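Local coordinates for protein peroxisomal acyl-coenzyme A oxidase 1 (Arabidopsis thaliana, PDB 1W07) that oxidises long- and medium-chain acyl-CoAs to 2-trans-enoyl-CoAs with FAD, passing the electrons to oxygen to give hydrogen peroxide in peroxisomal beta-oxidation, at residues D20-S28 and A341-E349; A303-G314 and Q323-L334. The protein carries 1 engineered substitution. All coordinates share one frame; numbering follows the deposited sequence.

Contact 1: D20-S28 and A341-E349; sequences DMKIVWAGS and AYAFRFVGE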
# COMPACT_ATOMS: atom_id res chain seq x y z
N ASP B 20 26.42 4.07 -20.43
CA ASP B 20 25.66 4.77 -21.47
C ASP B 20 24.19 4.85 -21.09
O ASP B 20 23.52 5.84 -21.37
CB ASP B 20 25.80 4.04 -22.81
CG ASP B 20 27.18 4.21 -23.42
OD1 ASP B 20 27.51 5.35 -23.81
OD2 ASP B 20 27.93 3.22 -23.48
N MET B 21 23.67 3.80 -20.45
CA MET B 21 22.28 3.81 -20.01
C MET B 21 22.10 4.88 -18.94
O MET B 21 21.02 5.45 -18.81
CB MET B 21 21.88 2.45 -19.44
CG MET B 21 20.38 2.34 -19.16
SD MET B 21 19.39 2.53 -20.65
CE MET B 21 19.23 0.81 -21.17
N LYS B 22 23.15 5.14 -18.15
CA LYS B 22 23.08 6.16 -17.09
C LYS B 22 22.78 7.52 -17.69
O LYS B 22 22.06 8.32 -17.11
CB LYS B 22 24.40 6.24 -16.31
CG LYS B 22 24.64 5.07 -15.36
CD LYS B 22 25.94 5.24 -14.57
CE LYS B 22 26.06 4.15 -13.51
NZ LYS B 22 27.34 4.26 -12.74
N ILE B 23 23.36 7.80 -18.86
CA ILE B 23 23.15 9.07 -19.54
C ILE B 23 21.70 9.18 -20.04
O ILE B 23 21.10 10.25 -20.02
CB ILE B 23 24.09 9.22 -20.75
CG1 ILE B 23 25.55 9.09 -20.27
CG2 ILE B 23 23.84 10.55 -21.46
CD1 ILE B 23 25.93 10.10 -19.21
N VAL B 24 21.16 8.06 -20.50
CA VAL B 24 19.78 8.03 -20.98
C VAL B 24 18.84 8.42 -19.83
O VAL B 24 17.94 9.24 -20.01
CB VAL B 24 19.38 6.61 -21.46
CG1 VAL B 24 17.91 6.57 -21.82
CG2 VAL B 24 20.24 6.19 -22.66
N TRP B 25 19.05 7.82 -18.66
CA TRP B 25 18.21 8.08 -17.49
C TRP B 25 18.29 9.54 -17.03
O TRP B 25 17.27 10.14 -16.69
CB TRP B 25 18.60 7.14 -16.34
CG TRP B 25 17.74 7.29 -15.10
CD1 TRP B 25 18.05 7.98 -13.96
CD2 TRP B 25 16.41 6.79 -14.92
NE1 TRP B 25 16.98 7.94 -13.09
CE2 TRP B 25 15.97 7.21 -13.66
CE3 TRP B 25 15.55 6.02 -15.72
CZ2 TRP B 25 14.69 6.89 -13.16
CZ3 TRP B 25 14.29 5.70 -15.24
CH2 TRP B 25 13.87 6.14 -13.96
N ALA B 26 19.50 10.08 -17.04
CA ALA B 26 19.74 11.46 -16.63
C ALA B 26 19.15 12.44 -17.63
O ALA B 26 18.77 13.55 -17.28
CB ALA B 26 21.24 11.71 -16.47
N GLY B 27 19.09 12.02 -18.89
CA GLY B 27 18.54 12.88 -19.92
C GLY B 27 19.62 13.54 -20.77
O GLY B 27 19.36 13.91 -21.92
N SER B 28 20.82 13.70 -20.21
CA SER B 28 21.95 14.30 -20.92
C SER B 28 23.21 14.08 -20.09
O SER B 28 23.13 13.63 -18.94
CB SER B 28 21.74 15.80 -21.13
OG SER B 28 21.87 16.53 -19.92
N ALA B 341 9.15 2.43 -14.74
CA ALA B 341 10.05 3.49 -14.30
C ALA B 341 10.60 4.20 -15.53
O ALA B 341 10.55 5.43 -15.61
CB ALA B 341 11.19 2.91 -13.45
N TYR B 342 11.12 3.45 -16.50
CA TYR B 342 11.64 4.09 -17.71
C TYR B 342 10.51 4.73 -18.51
O TYR B 342 10.65 5.83 -19.05
CB TYR B 342 12.38 3.07 -18.57
CG TYR B 342 13.79 2.75 -18.08
CD1 TYR B 342 14.00 1.96 -16.95
CD2 TYR B 342 14.91 3.25 -18.75
CE1 TYR B 342 15.29 1.66 -16.50
CE2 TYR B 342 16.20 2.96 -18.32
CZ TYR B 342 16.39 2.17 -17.19
OH TYR B 342 17.66 1.87 -16.76
N ALA B 343 9.37 4.05 -18.59
CA ALA B 343 8.24 4.59 -19.32
C ALA B 343 7.83 5.96 -18.75
O ALA B 343 7.58 6.90 -19.51
CB ALA B 343 7.08 3.61 -19.26
N PHE B 344 7.77 6.08 -17.42
CA PHE B 344 7.37 7.34 -16.78
C PHE B 344 8.46 8.39 -16.91
O PHE B 344 8.18 9.58 -16.96
CB PHE B 344 7.04 7.12 -15.30
CG PHE B 344 5.86 6.20 -15.07
CD1 PHE B 344 5.01 5.83 -16.11
CD2 PHE B 344 5.60 5.72 -13.79
CE1 PHE B 344 3.91 5.01 -15.87
CE2 PHE B 344 4.52 4.91 -13.54
CZ PHE B 344 3.66 4.55 -14.58
N ARG B 345 9.71 7.95 -16.96
CA ARG B 345 10.83 8.87 -17.15
C ARG B 345 10.70 9.54 -18.55
O ARG B 345 10.77 10.77 -18.69
CB ARG B 345 12.14 8.07 -17.07
CG ARG B 345 13.40 8.89 -16.98
CD ARG B 345 13.43 9.62 -15.67
NE ARG B 345 14.76 10.14 -15.38
CZ ARG B 345 15.11 10.61 -14.19
NH1 ARG B 345 14.24 10.62 -13.18
NH2 ARG B 345 16.34 11.08 -14.00
N PHE B 346 10.49 8.72 -19.58
CA PHE B 346 10.36 9.23 -20.95
C PHE B 346 9.10 10.09 -21.14
O PHE B 346 9.13 11.13 -21.81
CB PHE B 346 10.39 8.05 -21.94
CG PHE B 346 11.69 7.27 -21.92
CD1 PHE B 346 11.71 5.90 -22.15
CD2 PHE B 346 12.90 7.91 -21.66
CE1 PHE B 346 12.90 5.17 -22.10
CE2 PHE B 346 14.11 7.20 -21.61
CZ PHE B 346 14.11 5.82 -21.83
N VAL B 347 7.99 9.67 -20.53
CA VAL B 347 6.77 10.45 -20.67
C VAL B 347 6.99 11.77 -19.93
O VAL B 347 6.41 12.79 -20.27
CB VAL B 347 5.53 9.69 -20.11
CG1 VAL B 347 5.45 9.84 -18.60
CG2 VAL B 347 4.27 10.21 -20.79
N GLY B 348 7.85 11.73 -18.92
CA GLY B 348 8.15 12.93 -18.16
C GLY B 348 8.98 13.87 -19.01
O GLY B 348 8.84 15.10 -18.91
N GLU B 349 9.84 13.31 -19.85
CA GLU B 349 10.68 14.13 -20.72
C GLU B 349 9.77 14.86 -21.70
O GLU B 349 9.96 16.06 -21.96
CB GLU B 349 11.66 13.26 -21.53
CG GLU B 349 12.97 12.91 -20.81
CD GLU B 349 13.83 11.92 -21.60
OE1 GLU B 349 13.76 11.91 -22.85
OE2 GLU B 349 14.59 11.16 -20.97
O HOH W 1 16.80 10.31 -22.22
O HOH W 2 15.47 11.85 -18.76
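Ala341 opens a helix-to-helix contact in which helix 18-26 of the N-terminal region lies over helix 328-363 of the C-alpha1 domain, the local axes 10.9 Å apart at 51°. Ala341 CB meets Trp25 CH2, and its carbonyl borders the indole edge. Next comes Tyr342: Trp25 points its edge at the phenol face in a T-shaped pair, ring centroids 5.1 Å apart, while Met21 adds an oblique Met-aromatic contact; the hydroxyl bonds to Leu603 O. Arg345 carries the contact. With CG anti to the backbone N (chi1 -169°) and a bend at chi2, its chain climbs over the indole until the guanidinium lies flat on it, planes 10° apart, as a cation-pi stack. Arg345 NE and NH2 both donate side-on to Trp25 O, near the helix end, NE lying 2.8 Å from it. Replacing Trp25 by an alanine would probably open a gap beside Tyr342 and take away the aromatic face on which the Arg345 guanidinium rests. Phe346 takes Val24 CG1 at its ring edge. Glu349, salt-bridged through OE1 to Lys538, accepts two bridging waters at OE2: one also donates to Val24 O at 2.7 Å, the other to Trp25 O at 3.2 Å.

Contact 2: A303-G314 and Q323-L334; sequences ATRYSAVRRQFG and QVIDYKTQQNRL. With FAD (flavin-adenine dinucleotide), chain C.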
# COMPACT_ATOMS: atom_id res chain seq x y z
N ALA B 303 14.29 -3.59 -4.79
CA ALA B 303 13.71 -4.91 -4.97
C ALA B 303 14.50 -5.74 -5.97
O ALA B 303 14.68 -6.95 -5.77
CB ALA B 303 12.23 -4.81 -5.39
N THR B 304 15.02 -5.11 -7.03
CA THR B 304 15.80 -5.85 -8.03
C THR B 304 17.09 -6.39 -7.43
O THR B 304 17.41 -7.57 -7.59
CB THR B 304 16.11 -4.97 -9.30
OG1 THR B 304 14.88 -4.58 -9.93
CG2 THR B 304 16.92 -5.75 -10.31
N ARG B 305 17.85 -5.55 -6.72
CA ARG B 305 19.09 -6.02 -6.13
C ARG B 305 18.81 -7.09 -5.08
O ARG B 305 19.44 -8.15 -5.08
CB ARG B 305 19.87 -4.85 -5.53
CG ARG B 305 20.41 -3.87 -6.57
CD ARG B 305 21.13 -2.71 -5.91
NE ARG B 305 21.80 -1.85 -6.89
CZ ARG B 305 22.24 -0.63 -6.64
NH1 ARG B 305 22.83 0.06 -7.60
NH2 ARG B 305 22.09 -0.10 -5.44
N TYR B 306 17.87 -6.83 -4.18
CA TYR B 306 17.57 -7.84 -3.17
C TYR B 306 17.08 -9.15 -3.80
O TYR B 306 17.35 -10.23 -3.27
CB TYR B 306 16.53 -7.34 -2.19
CG TYR B 306 16.27 -8.34 -1.08
CD1 TYR B 306 17.25 -8.61 -0.12
CD2 TYR B 306 15.05 -9.02 -1.00
CE1 TYR B 306 17.01 -9.53 0.90
CE2 TYR B 306 14.82 -9.94 0.01
CZ TYR B 306 15.79 -10.20 0.95
OH TYR B 306 15.55 -11.11 1.95
N SER B 307 16.36 -9.07 -4.92
CA SER B 307 15.84 -10.27 -5.59
C SER B 307 16.98 -11.11 -6.16
O SER B 307 16.85 -12.32 -6.32
CB SER B 307 14.88 -9.89 -6.72
OG SER B 307 13.69 -9.30 -6.22
N ALA B 308 18.09 -10.45 -6.49
CA ALA B 308 19.26 -11.13 -7.03
C ALA B 308 20.10 -11.72 -5.91
O ALA B 308 20.85 -12.68 -6.12
CB ALA B 308 20.09 -10.16 -7.85
N VAL B 309 19.99 -11.15 -4.72
CA VAL B 309 20.75 -11.64 -3.57
C VAL B 309 19.98 -12.75 -2.85
O VAL B 309 20.55 -13.78 -2.50
CB VAL B 309 21.02 -10.51 -2.54
CG1 VAL B 309 21.55 -11.11 -1.24
CG2 VAL B 309 22.03 -9.51 -3.10
N ARG B 310 18.69 -12.53 -2.64
CA ARG B 310 17.86 -13.51 -1.95
C ARG B 310 17.65 -14.82 -2.72
O ARG B 310 17.24 -14.81 -3.88
CB ARG B 310 16.51 -12.88 -1.62
CG ARG B 310 15.55 -13.80 -0.88
CD ARG B 310 16.02 -14.11 0.54
NE ARG B 310 15.00 -14.86 1.28
CZ ARG B 310 15.04 -15.10 2.59
NH1 ARG B 310 16.04 -14.64 3.34
NH2 ARG B 310 14.06 -15.80 3.17
N ARG B 311 17.95 -15.93 -2.06
CA ARG B 311 17.77 -17.25 -2.66
C ARG B 311 16.79 -18.01 -1.77
O ARG B 311 16.88 -17.94 -0.53
CB ARG B 311 19.10 -18.01 -2.75
CG ARG B 311 20.11 -17.43 -3.76
CD ARG B 311 21.51 -18.02 -3.57
NE ARG B 311 22.50 -17.45 -4.49
CZ ARG B 311 22.62 -17.79 -5.77
NH1 ARG B 311 21.82 -18.71 -6.31
NH2 ARG B 311 23.55 -17.22 -6.52
N GLN B 312 15.85 -18.72 -2.38
CA GLN B 312 14.88 -19.47 -1.59
C GLN B 312 14.26 -20.55 -2.46
O GLN B 312 13.71 -20.26 -3.53
CB GLN B 312 13.80 -18.51 -1.06
CG GLN B 312 13.02 -19.01 0.17
CD GLN B 312 13.80 -18.92 1.49
OE1 GLN B 312 13.26 -19.22 2.57
NE2 GLN B 312 15.06 -18.50 1.41
N PHE B 313 14.33 -21.79 -1.99
CA PHE B 313 13.78 -22.93 -2.73
C PHE B 313 14.62 -23.16 -3.99
O PHE B 313 15.61 -22.46 -4.23
CB PHE B 313 12.33 -22.69 -3.14
CG PHE B 313 11.37 -22.57 -1.99
CD1 PHE B 313 10.85 -21.33 -1.60
CD2 PHE B 313 10.93 -23.71 -1.31
CE1 PHE B 313 9.91 -21.24 -0.56
CE2 PHE B 313 10.00 -23.62 -0.27
CZ PHE B 313 9.48 -22.39 0.10
N GLY B 314 14.22 -24.15 -4.78
CA GLY B 314 14.95 -24.45 -6.00
C GLY B 314 16.39 -24.89 -5.77
O GLY B 314 17.26 -24.60 -6.59
N GLN B 323 18.05 -17.87 -6.98
CA GLN B 323 17.79 -16.46 -6.72
C GLN B 323 16.31 -16.22 -7.02
O GLN B 323 15.80 -16.66 -8.06
CB GLN B 323 18.66 -15.61 -7.65
CG GLN B 323 20.15 -15.72 -7.36
CD GLN B 323 20.98 -15.24 -8.52
OE1 GLN B 323 21.17 -15.98 -9.49
NE2 GLN B 323 21.45 -14.01 -8.46
N VAL B 324 15.60 -15.54 -6.12
CA VAL B 324 14.18 -15.34 -6.35
C VAL B 324 13.90 -14.59 -7.63
O VAL B 324 12.85 -14.78 -8.24
CB VAL B 324 13.47 -14.63 -5.15
CG1 VAL B 324 13.57 -15.53 -3.92
CG2 VAL B 324 14.06 -13.25 -4.90
N ILE B 325 14.85 -13.77 -8.07
CA ILE B 325 14.67 -13.01 -9.30
C ILE B 325 14.57 -13.92 -10.54
O ILE B 325 14.20 -13.46 -11.62
CB ILE B 325 15.80 -11.99 -9.50
CG1 ILE B 325 15.39 -10.97 -10.57
CG2 ILE B 325 17.09 -12.69 -9.89
CD1 ILE B 325 16.34 -9.77 -10.67
N ASP B 326 14.91 -15.20 -10.37
CA ASP B 326 14.84 -16.20 -11.45
C ASP B 326 13.40 -16.73 -11.63
O ASP B 326 13.08 -17.35 -12.64
CB ASP B 326 15.72 -17.42 -11.14
CG ASP B 326 17.20 -17.19 -11.43
OD1 ASP B 326 17.62 -16.05 -11.70
OD2 ASP B 326 17.95 -18.20 -11.37
N TYR B 327 12.53 -16.52 -10.64
CA TYR B 327 11.15 -17.01 -10.70
C TYR B 327 10.26 -16.10 -11.54
O TYR B 327 10.27 -14.88 -11.35
CB TYR B 327 10.58 -17.14 -9.28
CG TYR B 327 11.27 -18.19 -8.43
CD1 TYR B 327 11.59 -17.93 -7.09
CD2 TYR B 327 11.59 -19.45 -8.95
CE1 TYR B 327 12.22 -18.89 -6.30
CE2 TYR B 327 12.22 -20.42 -8.16
CZ TYR B 327 12.53 -20.13 -6.84
OH TYR B 327 13.21 -21.06 -6.09
N LYS B 328 9.50 -16.68 -12.46
CA LYS B 328 8.62 -15.92 -13.34
C LYS B 328 7.61 -15.03 -12.62
O LYS B 328 7.26 -13.97 -13.12
CB LYS B 328 7.94 -16.86 -14.35
CG LYS B 328 8.82 -17.18 -15.56
CD LYS B 328 9.04 -15.91 -16.40
CE LYS B 328 10.05 -16.09 -17.54
NZ LYS B 328 11.48 -16.15 -17.12
N THR B 329 7.13 -15.46 -11.46
CA THR B 329 6.19 -14.67 -10.66
C THR B 329 6.91 -13.42 -10.14
O THR B 329 6.35 -12.32 -10.09
CB THR B 329 5.71 -15.44 -9.45
OG1 THR B 329 6.84 -16.02 -8.80
CG2 THR B 329 4.70 -16.53 -9.83
N GLN B 330 8.17 -13.57 -9.73
CA GLN B 330 8.94 -12.43 -9.23
C GLN B 330 9.15 -11.46 -10.40
O GLN B 330 9.02 -10.25 -10.25
CB GLN B 330 10.29 -12.91 -8.67
CG GLN B 330 11.07 -11.90 -7.80
CD GLN B 330 10.49 -11.78 -6.40
OE1 GLN B 330 9.46 -12.38 -6.09
NE2 GLN B 330 11.14 -10.99 -5.54
N GLN B 331 9.47 -12.01 -11.58
CA GLN B 331 9.72 -11.20 -12.78
C GLN B 331 8.46 -10.46 -13.27
O GLN B 331 8.52 -9.29 -13.68
CB GLN B 331 10.27 -12.09 -13.90
CG GLN B 331 11.50 -12.90 -13.46
CD GLN B 331 12.13 -13.71 -14.58
OE1 GLN B 331 11.50 -13.95 -15.62
NE2 GLN B 331 13.36 -14.16 -14.37
N ASN B 332 7.33 -11.16 -13.21
CA ASN B 332 6.04 -10.62 -13.63
C ASN B 332 5.57 -9.51 -12.69
O ASN B 332 4.75 -8.68 -13.07
CB ASN B 332 4.99 -11.74 -13.67
CG ASN B 332 3.67 -11.28 -14.26
OD1 ASN B 332 3.62 -10.75 -15.36
ND2 ASN B 332 2.58 -11.49 -13.51
N ARG B 333 6.08 -9.50 -11.47
CA ARG B 333 5.70 -8.47 -10.51
C ARG B 333 6.68 -7.29 -10.52
O ARG B 333 6.29 -6.13 -10.36
CB ARG B 333 5.63 -9.08 -9.09
CG ARG B 333 4.51 -10.11 -8.91
CD ARG B 333 4.81 -11.07 -7.76
NE ARG B 333 4.79 -10.41 -6.47
CZ ARG B 333 5.26 -10.95 -5.34
NH1 ARG B 333 5.79 -12.17 -5.35
NH2 ARG B 333 5.19 -10.28 -4.20
N LEU B 334 7.96 -7.60 -10.73
CA LEU B 334 9.02 -6.60 -10.71
C LEU B 334 9.36 -5.95 -12.04
O LEU B 334 9.48 -4.73 -12.12
CB LEU B 334 10.29 -7.24 -10.13
CG LEU B 334 11.60 -6.44 -10.17
CD1 LEU B 334 11.51 -5.23 -9.25
CD2 LEU B 334 12.74 -7.35 -9.75
PA FAD C . 10.86 -15.37 0.77
O1A FAD C . 10.24 -16.71 0.84
O2A FAD C . 12.33 -15.26 0.82
O5B FAD C . 10.30 -14.62 -0.54
C5B FAD C . 10.86 -13.39 -1.00
C4B FAD C . 10.39 -13.10 -2.42
O4B FAD C . 10.70 -14.27 -3.21
C3B FAD C . 8.86 -12.95 -2.47
O3B FAD C . 8.49 -12.16 -3.60
C2B FAD C . 8.41 -14.39 -2.64
O2B FAD C . 7.13 -14.42 -3.30
C1B FAD C . 9.46 -14.87 -3.64
N9A FAD C . 9.58 -16.34 -3.63
C8A FAD C . 10.18 -17.07 -2.68
N7A FAD C . 10.12 -18.36 -3.01
C5A FAD C . 9.49 -18.45 -4.18
C6A FAD C . 9.15 -19.53 -4.99
N6A FAD C . 9.50 -20.77 -4.66
N1A FAD C . 8.48 -19.27 -6.19
C2A FAD C . 8.17 -17.95 -6.54
N3A FAD C . 8.51 -16.95 -5.74
C4A FAD C . 9.15 -17.17 -4.58
N1 FAD C . 8.93 -16.39 12.04
C2 FAD C . 9.01 -17.21 13.18
O2 FAD C . 9.68 -18.24 13.15
N3 FAD C . 8.37 -16.80 14.35
C4 FAD C . 7.66 -15.59 14.39
O4 FAD C . 7.11 -15.25 15.43
C4X FAD C . 7.58 -14.79 13.26
N5 FAD C . 6.93 -13.55 13.31
C5X FAD C . 6.88 -12.72 12.18
C6 FAD C . 6.35 -11.44 12.28
C7 FAD C . 6.44 -10.56 11.20
C7M FAD C . 5.90 -9.14 11.36
C8 FAD C . 7.05 -10.97 10.02
C8M FAD C . 7.21 -10.02 8.83
C9 FAD C . 7.56 -12.26 9.92
C9A FAD C . 7.48 -13.14 11.00
N10 FAD C . 8.08 -14.41 10.93
C10 FAD C . 8.21 -15.19 12.09
C1' FAD C . 8.68 -14.89 9.66
C2' FAD C . 7.54 -15.33 8.73
O2' FAD C . 6.69 -16.25 9.41
C3' FAD C . 8.00 -15.96 7.41
O3' FAD C . 8.84 -17.08 7.68
C4' FAD C . 8.76 -14.97 6.52
O4' FAD C . 8.13 -13.68 6.52
C5' FAD C . 8.80 -15.50 5.09
O5' FAD C . 9.28 -14.48 4.21
P FAD C . 10.70 -14.61 3.47
O1P FAD C . 11.52 -13.45 3.88
O2P FAD C . 11.24 -15.98 3.70
O3P FAD C . 10.25 -14.44 1.94
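Gln323, Ser307 and Val324 bury the most surface where two antiparallel helices, joined by a short excursion, frame the adenosine end of FAD. Gln323 lies alongside Arg311, its CG under the guanidinium face and its amide stacked at 26° to that group, whose NH1 bonds to Glu321 O. Extended beyond CG, the Gln323 side chain brings NE2 to 2.8 Å from Ala308 O, in the carbonyl plane on a lone pair; Glu10 also accepts from NE2. A single beta bridge joins Arg311 and Gln323, and beside it Val324 N donates to Arg310 O.

Ser307 works from the helix side. Its carbonyl takes Ile325 N from above the carbonyl plane, and its OG donates to Ala303 O while accepting a straight bond from Gln330 NE2 (171°). That second-shell bond helps to orient the amide of Gln330, whose OE1 accepts a hydrogen bond from ribose O3B of FAD at 2.7 Å. Val324 sits between protein and cofactor: CG2 presses on Ser307 O at 3.3 Å, CG1 on ribose O4B at 3.2 Å. Around them, Arg310 NE grips phosphate oxygen O2A at 2.7 Å, and Tyr327 lays its ring face on the adenine while its OH donates to Gln312 O at 2.7 Å.

Deeper along the pair, Leu334 straddles Thr304 OG1 with both methyls; the hydroxyl itself is hydrogen-bonded to Val300 O. Helix 600-605 covers Thr304, Ala308 and Ile325, helix 370-398 packs on Ala303 and Leu334, and the second subunit closes the cofactor side, with Gln312 bonded to its Gly141, Gly143 and Asn145.

Overall arrangement
Both contacts use helix 328-363: contact 2 holds its N-terminal start against the end of helix 278-309, and contact 1 lies further along it. Their centres are 24 Å apart, and with about 8 Å between their nearest atoms they remain separate. In chain order, 20-28 comes first, then 303-314 and 323-334, and last 341-349, so both segments of contact 2 fall between the two that form contact 1. That interval also contains the beta-rich middle domain. Contact 1 thus ties the N-terminal region to the C-alpha1 domain away from the annotated sites, whereas contact 2 shapes an FAD site completed by the second subunit of the homodimer.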